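Cocosin 1 acidic chain (Cocos nucifera, PDB 5WPW) serves as a seed storage protein of the 11S globulin family, a hexameric nutrient reservoir of the coconut. Local coordinates at residues R44-R49 against Y124-N129; G50-S55 against R209-R214; I65-G70 against P133-T138. The protein carries 2 engineered substitutions. All coordinates share one frame; numbering follows the deposited sequence.

Interaction 1: residues R44-R49 against Y124-N129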
ATOM      1  N   ARG A  44      -5.679 -29.040 -22.311  1.00 32.34           N
ATOM      2  CA  ARG A  44      -7.003 -29.391 -22.805  1.00 35.89           C
ATOM      3  C   ARG A  44      -7.116 -29.138 -24.298  1.00 35.16           C
ATOM      4  O   ARG A  44      -6.611 -28.133 -24.814  1.00 29.88           O
ATOM      5  CB  ARG A  44      -8.090 -28.596 -22.106  1.00 32.44           C
ATOM      6  CG  ARG A  44      -8.768 -29.332 -21.040  1.00 36.14           C
ATOM      7  CD  ARG A  44     -10.005 -28.594 -20.659  1.00 39.12           C
ATOM      8  NE  ARG A  44      -9.830 -27.881 -19.407  1.00 42.95           N
ATOM      9  CZ  ARG A  44      -9.955 -28.446 -18.214  1.00 42.35           C
ATOM     10  NH1 ARG A  44      -9.784 -27.726 -17.122  1.00 42.19           N
ATOM     11  NH2 ARG A  44     -10.256 -29.731 -18.123  1.00 40.63           N
ATOM     12  N   VAL A  45      -7.814 -30.039 -24.988  1.00 31.53           N
ATOM     13  CA  VAL A  45      -8.222 -29.821 -26.367  1.00 33.08           C
ATOM     14  C   VAL A  45      -9.743 -29.831 -26.394  1.00 38.70           C
ATOM     15  O   VAL A  45     -10.366 -30.784 -25.917  1.00 36.57           O
ATOM     16  CB  VAL A  45      -7.648 -30.888 -27.317  1.00 39.08           C
ATOM     17  CG1 VAL A  45      -8.265 -30.735 -28.689  1.00 38.58           C
ATOM     18  CG2 VAL A  45      -6.164 -30.739 -27.422  1.00 35.90           C
ATOM     19  N   ILE A  46     -10.331 -28.769 -26.933  1.00 36.14           N
ATOM     20  CA  ILE A  46     -11.776 -28.585 -26.957  1.00 38.35           C
ATOM     21  C   ILE A  46     -12.181 -28.502 -28.420  1.00 36.76           C
ATOM     22  O   ILE A  46     -11.900 -27.502 -29.096  1.00 35.78           O
ATOM     23  CB  ILE A  46     -12.222 -27.328 -26.187  1.00 34.67           C
ATOM     24  CG1 ILE A  46     -11.779 -27.385 -24.724  1.00 33.01           C
ATOM     25  CG2 ILE A  46     -13.727 -27.141 -26.261  1.00 30.90           C
ATOM     26  CD1 ILE A  46     -12.040 -26.082 -23.986  1.00 35.02           C
ATOM     27  N   GLU A  47     -12.848 -29.556 -28.911  1.00 38.95           N
ATOM     28  CA  GLU A  47     -13.296 -29.578 -30.288  1.00 35.39           C
ATOM     29  C   GLU A  47     -14.253 -28.426 -30.538  1.00 34.33           C
ATOM     30  O   GLU A  47     -14.814 -27.857 -29.594  1.00 40.01           O
ATOM     31  CB  GLU A  47     -13.986 -30.903 -30.622  1.00 44.07           C
ATOM     32  CG  GLU A  47     -13.238 -32.142 -30.182  1.00 43.55           C
ATOM     33  CD  GLU A  47     -11.855 -32.215 -30.777  1.00 49.61           C
ATOM     34  OE1 GLU A  47     -10.984 -32.859 -30.148  1.00 49.83           O
ATOM     35  OE2 GLU A  47     -11.641 -31.632 -31.866  1.00 48.92           O
ATOM     36  N   PRO A  48     -14.444 -28.056 -31.801  1.00 35.49           N
ATOM     37  CA  PRO A  48     -15.466 -27.059 -32.124  1.00 31.10           C
ATOM     38  C   PRO A  48     -16.819 -27.463 -31.555  1.00 35.50           C
ATOM     39  O   PRO A  48     -17.159 -28.648 -31.485  1.00 32.57           O
ATOM     40  CB  PRO A  48     -15.462 -27.034 -33.656  1.00 38.76           C
ATOM     41  CG  PRO A  48     -14.081 -27.452 -34.021  1.00 38.64           C
ATOM     42  CD  PRO A  48     -13.644 -28.437 -32.982  1.00 34.57           C
ATOM     43  N   ARG A  49     -17.559 -26.460 -31.075  1.00 33.40           N
ATOM     44  CA  ARG A  49     -18.861 -26.594 -30.428  1.00 35.11           C
ATOM     45  C   ARG A  49     -18.786 -27.326 -29.087  1.00 31.25           C
ATOM     46  O   ARG A  49     -19.830 -27.700 -28.530  1.00 36.14           O
ATOM     47  CB  ARG A  49     -19.883 -27.271 -31.366  1.00 31.20           C
ATOM     48  CG  ARG A  49     -20.634 -26.269 -32.269  1.00 36.36           C
ATOM     49  CD  ARG A  49     -19.694 -25.301 -32.972  1.00 36.81           C
ATOM     50  NE  ARG A  49     -20.393 -24.404 -33.892  1.00 50.59           N
ATOM     51  CZ  ARG A  49     -19.865 -23.296 -34.411  1.00 50.80           C
ATOM     52  NH1 ARG A  49     -18.624 -22.932 -34.099  1.00 50.60           N
ATOM     53  NH2 ARG A  49     -20.582 -22.547 -35.242  1.00 48.00           N
ATOM     54  N   TYR A 124     -15.818 -20.836 -13.686  1.00 23.53           N
ATOM     55  CA  TYR A 124     -15.219 -20.583 -14.993  1.00 28.66           C
ATOM     56  C   TYR A 124     -15.774 -21.580 -16.008  1.00 28.50           C
ATOM     57  O   TYR A 124     -15.912 -22.763 -15.685  1.00 30.98           O
ATOM     58  CB  TYR A 124     -13.707 -20.754 -14.879  1.00 25.80           C
ATOM     59  CG  TYR A 124     -12.888 -20.765 -16.149  1.00 30.78           C
ATOM     60  CD1 TYR A 124     -12.565 -19.583 -16.789  1.00 31.59           C
ATOM     61  CD2 TYR A 124     -12.381 -21.954 -16.669  1.00 32.73           C
ATOM     62  CE1 TYR A 124     -11.793 -19.570 -17.934  1.00 35.04           C
ATOM     63  CE2 TYR A 124     -11.596 -21.952 -17.824  1.00 34.43           C
ATOM     64  CZ  TYR A 124     -11.312 -20.752 -18.449  1.00 40.62           C
ATOM     65  OH  TYR A 124     -10.538 -20.709 -19.591  1.00 42.26           O
ATOM     66  N   TRP A 125     -16.061 -21.114 -17.231  1.00 25.65           N
ATOM     67  CA  TRP A 125     -16.451 -22.002 -18.329  1.00 26.45           C
ATOM     68  C   TRP A 125     -15.889 -21.462 -19.645  1.00 29.69           C
ATOM     69  O   TRP A 125     -15.545 -20.280 -19.762  1.00 28.40           O
ATOM     70  CB  TRP A 125     -17.995 -22.180 -18.396  1.00 24.32           C
ATOM     71  CG  TRP A 125     -18.770 -20.908 -18.581  1.00 27.14           C
ATOM     72  CD1 TRP A 125     -19.347 -20.148 -17.590  1.00 31.09           C
ATOM     73  CD2 TRP A 125     -19.082 -20.258 -19.814  1.00 23.34           C
ATOM     74  NE1 TRP A 125     -19.979 -19.062 -18.138  1.00 26.18           N
ATOM     75  CE2 TRP A 125     -19.823 -19.098 -19.500  1.00 22.24           C
ATOM     76  CE3 TRP A 125     -18.785 -20.531 -21.161  1.00 26.46           C
ATOM     77  CZ2 TRP A 125     -20.280 -18.216 -20.474  1.00 26.38           C
ATOM     78  CZ3 TRP A 125     -19.240 -19.649 -22.135  1.00 25.99           C
ATOM     79  CH2 TRP A 125     -19.977 -18.503 -21.786  1.00 25.72           C
ATOM     80  N   CYS A 126     -15.840 -22.336 -20.653  1.00 26.45           N
ATOM     81  CA  CYS A 126     -15.068 -22.093 -21.871  1.00 28.22           C
ATOM     82  C   CYS A 126     -15.772 -22.752 -23.040  1.00 26.59           C
ATOM     83  O   CYS A 126     -16.023 -23.957 -22.979  1.00 28.55           O
ATOM     84  CB  CYS A 126     -13.666 -22.683 -21.748  1.00 25.38           C
ATOM     85  SG  CYS A 126     -12.614 -22.363 -23.160  1.00 37.34           S
ATOM     86  N   TYR A 127     -16.054 -21.992 -24.096  1.00 27.53           N
ATOM     87  CA  TYR A 127     -16.762 -22.541 -25.258  1.00 29.99           C
ATOM     88  C   TYR A 127     -15.993 -22.244 -26.544  1.00 29.82           C
ATOM     89  O   TYR A 127     -15.603 -21.095 -26.799  1.00 32.02           O
ATOM     90  CB  TYR A 127     -18.182 -21.983 -25.343  1.00 26.58           C
ATOM     91  CG  TYR A 127     -18.949 -22.368 -26.618  1.00 28.93           C
ATOM     92  CD1 TYR A 127     -19.429 -23.664 -26.805  1.00 33.89           C
ATOM     93  CD2 TYR A 127     -19.195 -21.427 -27.619  1.00 36.30           C
ATOM     94  CE1 TYR A 127     -20.148 -24.021 -27.984  1.00 31.27           C
ATOM     95  CE2 TYR A 127     -19.903 -21.769 -28.807  1.00 30.45           C
ATOM     96  CZ  TYR A 127     -20.376 -23.063 -28.973  1.00 36.55           C
ATOM     97  OH  TYR A 127     -21.086 -23.399 -30.136  1.00 36.59           O
ATOM     98  N   ASN A 128     -15.816 -23.275 -27.372  1.00 31.60           N
ATOM     99  CA  ASN A 128     -15.120 -23.162 -28.655  1.00 34.12           C
ATOM    100  C   ASN A 128     -16.136 -22.869 -29.750  1.00 41.64           C
ATOM    101  O   ASN A 128     -16.872 -23.762 -30.165  1.00 34.15           O
ATOM    102  CB  ASN A 128     -14.354 -24.450 -28.949  1.00 33.77           C
ATOM    103  CG  ASN A 128     -13.589 -24.402 -30.270  1.00 33.17           C
ATOM    104  OD1 ASN A 128     -13.585 -23.386 -30.978  1.00 31.50           O
ATOM    105  ND2 ASN A 128     -12.920 -25.491 -30.583  1.00 33.33           N
ATOM    106  N   ASN A 129     -16.168 -21.629 -30.230  1.00 35.90           N
ATOM    107  CA  ASN A 129     -17.102 -21.244 -31.278  1.00 41.94           C
ATOM    108  C   ASN A 129     -16.440 -21.085 -32.640  1.00 45.51           C
ATOM    109  O   ASN A 129     -17.057 -20.539 -33.557  1.00 46.18           O
ATOM    110  CB  ASN A 129     -17.817 -19.950 -30.902  1.00 44.13           C
ATOM    111  CG  ASN A 129     -16.872 -18.786 -30.784  1.00 43.34           C
ATOM    112  OD1 ASN A 129     -15.653 -18.923 -30.913  1.00 44.78           O
ATOM    113  ND2 ASN A 129     -17.426 -17.631 -30.530  1.00 47.02           N
TER
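I46 meets the second segment twice, through its two branches. The I46 and N128 side chains slide past each other in opposite directions, CG2 against N128 CB, while CD1, at the end of the extended branch, packs on C126 SG at 3.9 Å. The carbonyl of I46 takes the N128 side-chain amide: ND2 to I46 O is 2.7 Å, with the donor tilted 30° from the carbonyl plane. N128 CG lies anti to its backbone N (chi1 -179°), which carries the amide across to the bend of the other chain. There ND2 also bonds N132 O, and OD1 accepts from G130 N, so this buried amide is held at both ends. P48 follows, its ring running alongside the N128 side chain with CD 3.9 Å from ND2. At R49 the backbone takes over: R49 N donates to N128 O at 2.9 Å. The R49 side chain, bent at chi2, crosses Y127 near its hydroxyl, with CG 3.6 Å from Y127 OH and the guanidinium and ring planes 39° apart; that hydroxyl is bonded to L219 N. Finally NH1 reaches N129 O at 2.9 Å in a weak bond at the edge of the guanidinium. The contact thus ties the turn leaving strand 40-46 to the end of strand 124-127, joining the two facing sheets of the N-terminal cupin beta-barrel.

Interaction 2: residues G50-S55 against R209-R214; sequences GLLLPS and RGEIVR
L51 and V213 exchange two backbone hydrogen bonds, L51 N to V213 O at 2.8 Å and V213 N to L51 O at 3.0 Å, which makes them a hydrogen-bonded antiparallel pair. The ladder runs on through L53 N to E211 O, also 3.0 Å, although E211 already lies in the turn before strand 212-214. In the non-hydrogen-bonded pairs between, G50 with R214 and L52 with I212, the chains come closer, and CA-H...O contacts such as I212 CA to L51 O supplement the ladder. At the turn a water lies within bonding distance of both L53 O and E211 OE1, and may not donate to both at once. The carboxylate's other oxygen, OE2, forms a salt bridge with R44, which probably offsets the charge of this buried group, and accepts from T24 OG1. L52 lies alongside the E211 side chain, pointing the same way, and its CD1 touches both OE1, at 3.4 Å, and I212 CG1, at 3.8 Å. L52 and I212 share the face turned to strand 40-46, where I212 packs on R44 and I46. V213 and L51 lie on the other face, and there the end of the L53 side chain crosses V213 at about a right angle: CD2 lies 3.8 Å from V213 CG2, placed there by a CG anti to the carbonyl carbon (chi1 -56°). V213 CG1 sits over one face of the R209 guanidinium, toward its rim, 3.6 Å above the plane. R209 NH1 bonds N391 O of a second subunit, while L51 and L53 pack on N391 and S392 of that subunit. Strand 212-214, which follows the helical region 185-202, here returns to the N-terminal cupin barrel as an antiparallel partner of strand 50-57, beside the subunit interface of the hexamer.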
ATOM      1  N   GLY A  50     -17.588 -27.507 -28.534  1.00 33.67           N
ATOM      2  CA  GLY A  50     -17.424 -28.098 -27.218  1.00 31.90           C
ATOM      3  C   GLY A  50     -17.431 -27.035 -26.128  1.00 34.25           C
ATOM      4  O   GLY A  50     -16.819 -25.980 -26.266  1.00 36.45           O
ATOM      5  N   LEU A  51     -18.128 -27.346 -25.041  1.00 29.43           N
ATOM      6  CA  LEU A  51     -18.264 -26.488 -23.868  1.00 30.57           C
ATOM      7  C   LEU A  51     -17.565 -27.156 -22.691  1.00 29.27           C
ATOM      8  O   LEU A  51     -17.891 -28.293 -22.335  1.00 28.33           O
ATOM      9  CB  LEU A  51     -19.747 -26.240 -23.556  1.00 30.20           C
ATOM     10  CG  LEU A  51     -20.129 -25.657 -22.193  1.00 27.72           C
ATOM     11  CD1 LEU A  51     -19.761 -24.166 -22.151  1.00 29.60           C
ATOM     12  CD2 LEU A  51     -21.606 -25.870 -21.950  1.00 30.96           C
ATOM     13  N   LEU A  52     -16.576 -26.468 -22.106  1.00 32.24           N
ATOM     14  CA  LEU A  52     -16.034 -26.870 -20.810  1.00 26.39           C
ATOM     15  C   LEU A  52     -16.999 -26.440 -19.710  1.00 30.51           C
ATOM     16  O   LEU A  52     -17.230 -25.237 -19.520  1.00 28.15           O
ATOM     17  CB  LEU A  52     -14.661 -26.242 -20.582  1.00 29.86           C
ATOM     18  CG  LEU A  52     -13.909 -26.584 -19.297  1.00 31.52           C
ATOM     19  CD1 LEU A  52     -13.571 -28.063 -19.239  1.00 31.56           C
ATOM     20  CD2 LEU A  52     -12.652 -25.740 -19.250  1.00 32.28           C
ATOM     21  N   LEU A  53     -17.535 -27.419 -18.972  1.00 27.78           N
ATOM     22  CA  LEU A  53     -18.572 -27.154 -17.985  1.00 26.51           C
ATOM     23  C   LEU A  53     -18.051 -26.283 -16.843  1.00 30.06           C
ATOM     24  O   LEU A  53     -16.869 -26.340 -16.497  1.00 27.72           O
ATOM     25  CB  LEU A  53     -19.102 -28.464 -17.406  1.00 29.24           C
ATOM     26  CG  LEU A  53     -19.616 -29.400 -18.501  1.00 28.79           C
ATOM     27  CD1 LEU A  53     -20.030 -30.707 -17.898  1.00 28.68           C
ATOM     28  CD2 LEU A  53     -20.731 -28.690 -19.249  1.00 31.45           C
ATOM     29  N   PRO A  54     -18.926 -25.501 -16.213  1.00 26.54           N
ATOM     30  CA  PRO A  54     -18.476 -24.613 -15.132  1.00 27.89           C
ATOM     31  C   PRO A  54     -17.892 -25.384 -13.959  1.00 30.59           C
ATOM     32  O   PRO A  54     -18.408 -26.427 -13.549  1.00 27.16           O
ATOM     33  CB  PRO A  54     -19.739 -23.858 -14.739  1.00 25.70           C
ATOM     34  CG  PRO A  54     -20.890 -24.715 -15.258  1.00 25.40           C
ATOM     35  CD  PRO A  54     -20.359 -25.330 -16.514  1.00 29.17           C
ATOM     36  N   SER A  55     -16.772 -24.867 -13.445  1.00 26.87           N
ATOM     37  CA  SER A  55     -16.074 -25.488 -12.328  1.00 24.42           C
ATOM     38  C   SER A  55     -15.190 -24.433 -11.682  1.00 26.83           C
ATOM     39  O   SER A  55     -14.920 -23.381 -12.272  1.00 24.97           O
ATOM     40  CB  SER A  55     -15.246 -26.708 -12.766  1.00 28.98           C
ATOM     41  OG  SER A  55     -14.046 -26.344 -13.458  1.00 27.26           O
ATOM     42  N   ARG A 209     -20.810 -37.674 -20.577  1.00 44.44           N
ATOM     43  CA  ARG A 209     -20.076 -36.794 -21.474  1.00 44.06           C
ATOM     44  C   ARG A 209     -18.727 -36.336 -20.919  1.00 44.18           C
ATOM     45  O   ARG A 209     -17.845 -35.974 -21.703  1.00 44.66           O
ATOM     46  CB  ARG A 209     -20.927 -35.571 -21.812  1.00 44.46           C
ATOM     47  CG  ARG A 209     -22.325 -35.898 -22.332  1.00 46.82           C
ATOM     48  CD  ARG A 209     -23.173 -34.636 -22.483  1.00 43.49           C
ATOM     49  NE  ARG A 209     -23.491 -34.027 -21.192  1.00 42.12           N
ATOM     50  CZ  ARG A 209     -23.934 -32.782 -21.051  1.00 37.71           C
ATOM     51  NH1 ARG A 209     -24.113 -32.022 -22.121  1.00 35.74           N
ATOM     52  NH2 ARG A 209     -24.205 -32.296 -19.842  1.00 37.83           N
ATOM     53  N   GLY A 210     -18.533 -36.341 -19.604  1.00 40.59           N
ATOM     54  CA  GLY A 210     -17.308 -35.742 -19.079  1.00 44.92           C
ATOM     55  C   GLY A 210     -17.441 -34.231 -18.945  1.00 41.54           C
ATOM     56  O   GLY A 210     -18.551 -33.676 -18.972  1.00 41.04           O
ATOM     57  N   GLU A 211     -16.293 -33.548 -18.813  1.00 39.48           N
ATOM     58  CA  GLU A 211     -16.304 -32.112 -18.540  1.00 33.73           C
ATOM     59  C   GLU A 211     -16.199 -31.243 -19.793  1.00 35.56           C
ATOM     60  O   GLU A 211     -16.272 -30.013 -19.688  1.00 32.16           O
ATOM     61  CB  GLU A 211     -15.177 -31.753 -17.562  1.00 37.21           C
ATOM     62  CG  GLU A 211     -13.811 -32.032 -18.097  1.00 40.40           C
ATOM     63  CD  GLU A 211     -12.734 -31.240 -17.368  1.00 46.95           C
ATOM     64  OE1 GLU A 211     -13.070 -30.240 -16.685  1.00 40.18           O
ATOM     65  OE2 GLU A 211     -11.548 -31.614 -17.496  1.00 51.75           O
ATOM     66  N   ILE A 212     -16.044 -31.832 -20.973  1.00 26.80           N
ATOM     67  CA  ILE A 212     -16.143 -31.106 -22.227  1.00 30.69           C
ATOM     68  C   ILE A 212     -17.242 -31.783 -23.037  1.00 31.73           C
ATOM     69  O   ILE A 212     -17.077 -32.931 -23.458  1.00 34.82           O
ATOM     70  CB  ILE A 212     -14.823 -31.093 -23.002  1.00 31.21           C
ATOM     71  CG1 ILE A 212     -13.677 -30.618 -22.095  1.00 34.05           C
ATOM     72  CG2 ILE A 212     -14.968 -30.228 -24.234  1.00 32.09           C
ATOM     73  CD1 ILE A 212     -12.285 -30.924 -22.664  1.00 34.26           C
ATOM     74  N   VAL A 213     -18.356 -31.080 -23.244  1.00 34.19           N
ATOM     75  CA  VAL A 213     -19.566 -31.652 -23.835  1.00 37.50           C
ATOM     76  C   VAL A 213     -19.900 -30.937 -25.138  1.00 35.89           C
ATOM     77  O   VAL A 213     -19.509 -29.784 -25.354  1.00 30.94           O
ATOM     78  CB  VAL A 213     -20.752 -31.589 -22.841  1.00 37.85           C
ATOM     79  CG1 VAL A 213     -20.315 -32.111 -21.495  1.00 32.47           C
ATOM     80  CG2 VAL A 213     -21.347 -30.156 -22.738  1.00 29.91           C
ATOM     81  N   ARG A 214     -20.634 -31.626 -26.020  1.00 34.51           N
ATOM     82  CA  ARG A 214     -20.970 -31.071 -27.325  1.00 35.00           C
ATOM     83  C   ARG A 214     -22.263 -30.268 -27.232  1.00 41.89           C
ATOM     84  O   ARG A 214     -23.266 -30.752 -26.695  1.00 45.50           O
ATOM     85  CB  ARG A 214     -21.101 -32.189 -28.368  1.00 42.88           C
ATOM     86  CG  ARG A 214     -21.151 -31.722 -29.831  1.00 44.18           C
ATOM     87  CD  ARG A 214     -19.754 -31.477 -30.465  1.00 50.02           C
ATOM     88  NE  ARG A 214     -18.868 -32.648 -30.432  1.00 52.80           N
ATOM     89  CZ  ARG A 214     -17.724 -32.760 -31.111  1.00 54.45           C
ATOM     90  NH1 ARG A 214     -17.307 -31.773 -31.908  1.00 48.50           N
ATOM     91  NH2 ARG A 214     -16.994 -33.868 -30.997  1.00 48.14           N
TER
HETATM   92  O   HOH W   1     -14.636 -28.370 -16.025  1.00 40.21           O

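Interaction 3: residues I65-G70 against P133-T138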
ATOM      1  N   ILE A  65      -3.689 -19.883 -24.354  1.00 23.00           N
ATOM      2  CA  ILE A  65      -4.378 -20.402 -25.543  1.00 26.32           C
ATOM      3  C   ILE A  65      -3.312 -20.655 -26.613  1.00 26.08           C
ATOM      4  O   ILE A  65      -2.851 -19.725 -27.276  1.00 26.75           O
ATOM      5  CB  ILE A  65      -5.465 -19.452 -26.045  1.00 25.72           C
ATOM      6  CG1 ILE A  65      -6.438 -19.056 -24.928  1.00 24.55           C
ATOM      7  CG2 ILE A  65      -6.280 -20.105 -27.228  1.00 24.50           C
ATOM      8  CD1 ILE A  65      -7.057 -20.196 -24.290  1.00 23.61           C
ATOM      9  N   VAL A  66      -2.896 -21.919 -26.744  1.00 27.25           N
ATOM     10  CA  VAL A  66      -1.964 -22.335 -27.789  1.00 23.92           C
ATOM     11  C   VAL A  66      -2.604 -22.225 -29.169  1.00 33.87           C
ATOM     12  O   VAL A  66      -1.944 -21.868 -30.156  1.00 30.48           O
ATOM     13  CB  VAL A  66      -1.485 -23.773 -27.510  1.00 27.14           C
ATOM     14  CG1 VAL A  66      -0.578 -24.284 -28.652  1.00 31.41           C
ATOM     15  CG2 VAL A  66      -0.724 -23.859 -26.180  1.00 28.61           C
ATOM     16  N   GLN A  67      -3.894 -22.536 -29.271  1.00 27.29           N
ATOM     17  CA  GLN A  67      -4.545 -22.632 -30.565  1.00 30.43           C
ATOM     18  C   GLN A  67      -6.034 -22.386 -30.386  1.00 34.35           C
ATOM     19  O   GLN A  67      -6.595 -22.762 -29.357  1.00 33.12           O
ATOM     20  CB  GLN A  67      -4.284 -24.025 -31.155  1.00 29.70           C
ATOM     21  CG  GLN A  67      -4.793 -24.257 -32.575  1.00 41.08           C
ATOM     22  CD  GLN A  67      -4.720 -25.732 -32.937  1.00 40.54           C
ATOM     23  OE1 GLN A  67      -3.676 -26.222 -33.365  1.00 42.84           O
ATOM     24  NE2 GLN A  67      -5.814 -26.448 -32.731  1.00 39.23           N
ATOM     25  N   GLY A  68      -6.670 -21.755 -31.379  1.00 31.88           N
ATOM     26  CA  GLY A  68      -8.118 -21.684 -31.436  1.00 35.83           C
ATOM     27  C   GLY A  68      -8.655 -20.346 -30.979  1.00 34.93           C
ATOM     28  O   GLY A  68      -7.923 -19.438 -30.578  1.00 32.71           O
ATOM     29  N   ARG A  69      -9.981 -20.237 -31.036  1.00 33.78           N
ATOM     30  CA  ARG A  69     -10.670 -19.075 -30.511  1.00 35.89           C
ATOM     31  C   ARG A  69     -11.984 -19.519 -29.891  1.00 37.43           C
ATOM     32  O   ARG A  69     -12.486 -20.618 -30.157  1.00 38.29           O
ATOM     33  CB  ARG A  69     -10.905 -18.011 -31.582  1.00 36.05           C
ATOM     34  CG  ARG A  69     -11.807 -18.449 -32.713  1.00 42.15           C
ATOM     35  CD  ARG A  69     -12.109 -17.278 -33.622  1.00 48.06           C
ATOM     36  NE  ARG A  69     -13.325 -16.559 -33.227  1.00 49.83           N
ATOM     37  CZ  ARG A  69     -14.511 -16.729 -33.804  1.00 49.55           C
ATOM     38  NH1 ARG A  69     -14.648 -17.601 -34.796  1.00 53.75           N
ATOM     39  NH2 ARG A  69     -15.564 -16.035 -33.387  1.00 49.64           N
ATOM     40  N   GLY A  70     -12.527 -18.659 -29.040  1.00 37.27           N
ATOM     41  CA  GLY A  70     -13.768 -18.991 -28.374  1.00 36.53           C
ATOM     42  C   GLY A  70     -14.207 -17.946 -27.369  1.00 30.63           C
ATOM     43  O   GLY A  70     -13.819 -16.779 -27.431  1.00 32.11           O
ATOM     44  N   PRO A 133      -9.920 -26.863 -33.320  1.00 34.31           N
ATOM     45  CA  PRO A 133      -9.928 -27.156 -31.885  1.00 37.93           C
ATOM     46  C   PRO A 133      -9.158 -26.097 -31.103  1.00 35.54           C
ATOM     47  O   PRO A 133      -8.200 -25.499 -31.595  1.00 34.77           O
ATOM     48  CB  PRO A 133      -9.241 -28.528 -31.792  1.00 38.63           C
ATOM     49  CG  PRO A 133      -9.196 -29.055 -33.224  1.00 37.47           C
ATOM     50  CD  PRO A 133      -9.126 -27.843 -34.079  1.00 39.11           C
ATOM     51  N   VAL A 134      -9.605 -25.857 -29.882  1.00 35.48           N
ATOM     52  CA  VAL A 134      -8.861 -25.028 -28.938  1.00 32.94           C
ATOM     53  C   VAL A 134      -7.903 -25.931 -28.181  1.00 29.35           C
ATOM     54  O   VAL A 134      -8.263 -27.038 -27.769  1.00 32.38           O
ATOM     55  CB  VAL A 134      -9.814 -24.287 -27.975  1.00 35.11           C
ATOM     56  CG1 VAL A 134      -9.039 -23.695 -26.790  1.00 30.02           C
ATOM     57  CG2 VAL A 134     -10.600 -23.207 -28.720  1.00 34.74           C
ATOM     58  N   VAL A 135      -6.662 -25.489 -28.028  1.00 30.15           N
ATOM     59  CA  VAL A 135      -5.697 -26.171 -27.188  1.00 27.05           C
ATOM     60  C   VAL A 135      -5.262 -25.172 -26.119  1.00 28.35           C
ATOM     61  O   VAL A 135      -4.721 -24.104 -26.442  1.00 27.83           O
ATOM     62  CB  VAL A 135      -4.502 -26.701 -27.994  1.00 31.39           C
ATOM     63  CG1 VAL A 135      -3.589 -27.504 -27.094  1.00 35.18           C
ATOM     64  CG2 VAL A 135      -5.005 -27.597 -29.148  1.00 30.74           C
ATOM     65  N   ALA A 136      -5.547 -25.492 -24.864  1.00 28.39           N
ATOM     66  CA  ALA A 136      -5.232 -24.633 -23.730  1.00 30.19           C
ATOM     67  C   ALA A 136      -4.209 -25.317 -22.840  1.00 30.92           C
ATOM     68  O   ALA A 136      -4.344 -26.507 -22.536  1.00 34.00           O
ATOM     69  CB  ALA A 136      -6.497 -24.324 -22.914  1.00 29.54           C
ATOM     70  N   ILE A 137      -3.181 -24.578 -22.415  1.00 31.22           N
ATOM     71  CA  ILE A 137      -2.259 -25.088 -21.411  1.00 27.73           C
ATOM     72  C   ILE A 137      -2.444 -24.266 -20.142  1.00 28.96           C
ATOM     73  O   ILE A 137      -2.372 -23.030 -20.178  1.00 27.49           O
ATOM     74  CB  ILE A 137      -0.798 -25.063 -21.883  1.00 30.93           C
ATOM     75  CG1 ILE A 137       0.085 -25.312 -20.678  1.00 31.53           C
ATOM     76  CG2 ILE A 137      -0.464 -23.747 -22.521  1.00 36.70           C
ATOM     77  CD1 ILE A 137       1.476 -25.622 -20.982  1.00 39.64           C
ATOM     78  N   THR A 138      -2.718 -24.956 -19.038  1.00 26.29           N
ATOM     79  CA  THR A 138      -3.058 -24.341 -17.756  1.00 27.27           C
ATOM     80  C   THR A 138      -2.043 -24.704 -16.690  1.00 25.24           C
ATOM     81  O   THR A 138      -1.743 -25.890 -16.502  1.00 27.03           O
ATOM     82  CB  THR A 138      -4.434 -24.809 -17.304  1.00 29.47           C
ATOM     83  OG1 THR A 138      -5.414 -24.220 -18.152  1.00 30.81           O
ATOM     84  CG2 THR A 138      -4.678 -24.423 -15.855  1.00 28.94           C
TER
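V66 and I137 cross with their CG2 methyls 3.7 Å apart, the tightest apolar touch between the two strands. V66 CG2 stands anti to its carbonyl carbon (chi1 176° for CG1), which aims it at I137; Y312 of the C-terminal half packs against both residues. V66 CB also lies 3.4 Å from V135 O. Q67 points to the same face as V135: its CB meets V135 CB at 4.1 Å, and its chain then runs extended past V135 CG2 toward P133. There NE2 donates a straight bond of 2.8 Å to P133 O. The acceptor lies in the plane of the Q67 amide, but the donor sits above the carbonyl plane of P133, 39° out of it. On the opposite face I65 CD1 looks across at A136 CB, 4.4 Å away. At the end V134 CG2 touches R69 O at 3.5 Å beside G68, whose CA comes close to the V134 side chain (CA to V134 CG2 4.0 Å) with no side chain between. Between the pairs the register slips by one residue: V66 N and Q67 N both turn to V135 O, each in a weak bond, while V135 N donates to Q67 O at 3.0 Å, from above the carbonyl plane. This is a classic beta bulge, placed where strand 61-67 leaves its antiparallel neighbour 134-140 in the N-terminal cupin barrel.

In the fold
Interactions 1 and 2 meet directly: the tie from R44 to E211 links the two sheets, and C126 O probably bonds L52 N. Strand 50-57 pairs with both 124-127 and 212-214 in one sheet. Interaction 3 lies in the other sheet, where strand 134-140 joins strand 40-46 of interaction 1 through I46 N to V134 O and R44 O to A136 N. Interaction 1 therefore connects the two sheets, by side-chain amide and loop bonds rather than by a ladder. Interaction 2 is the most buried, with a regular ladder, a buried carboxylate and a second subunit close by; interaction 3, partly buried, is bulged and faces the C-terminal half. Interactions 2 and 3 do not touch, their centres lying about 15 Å apart.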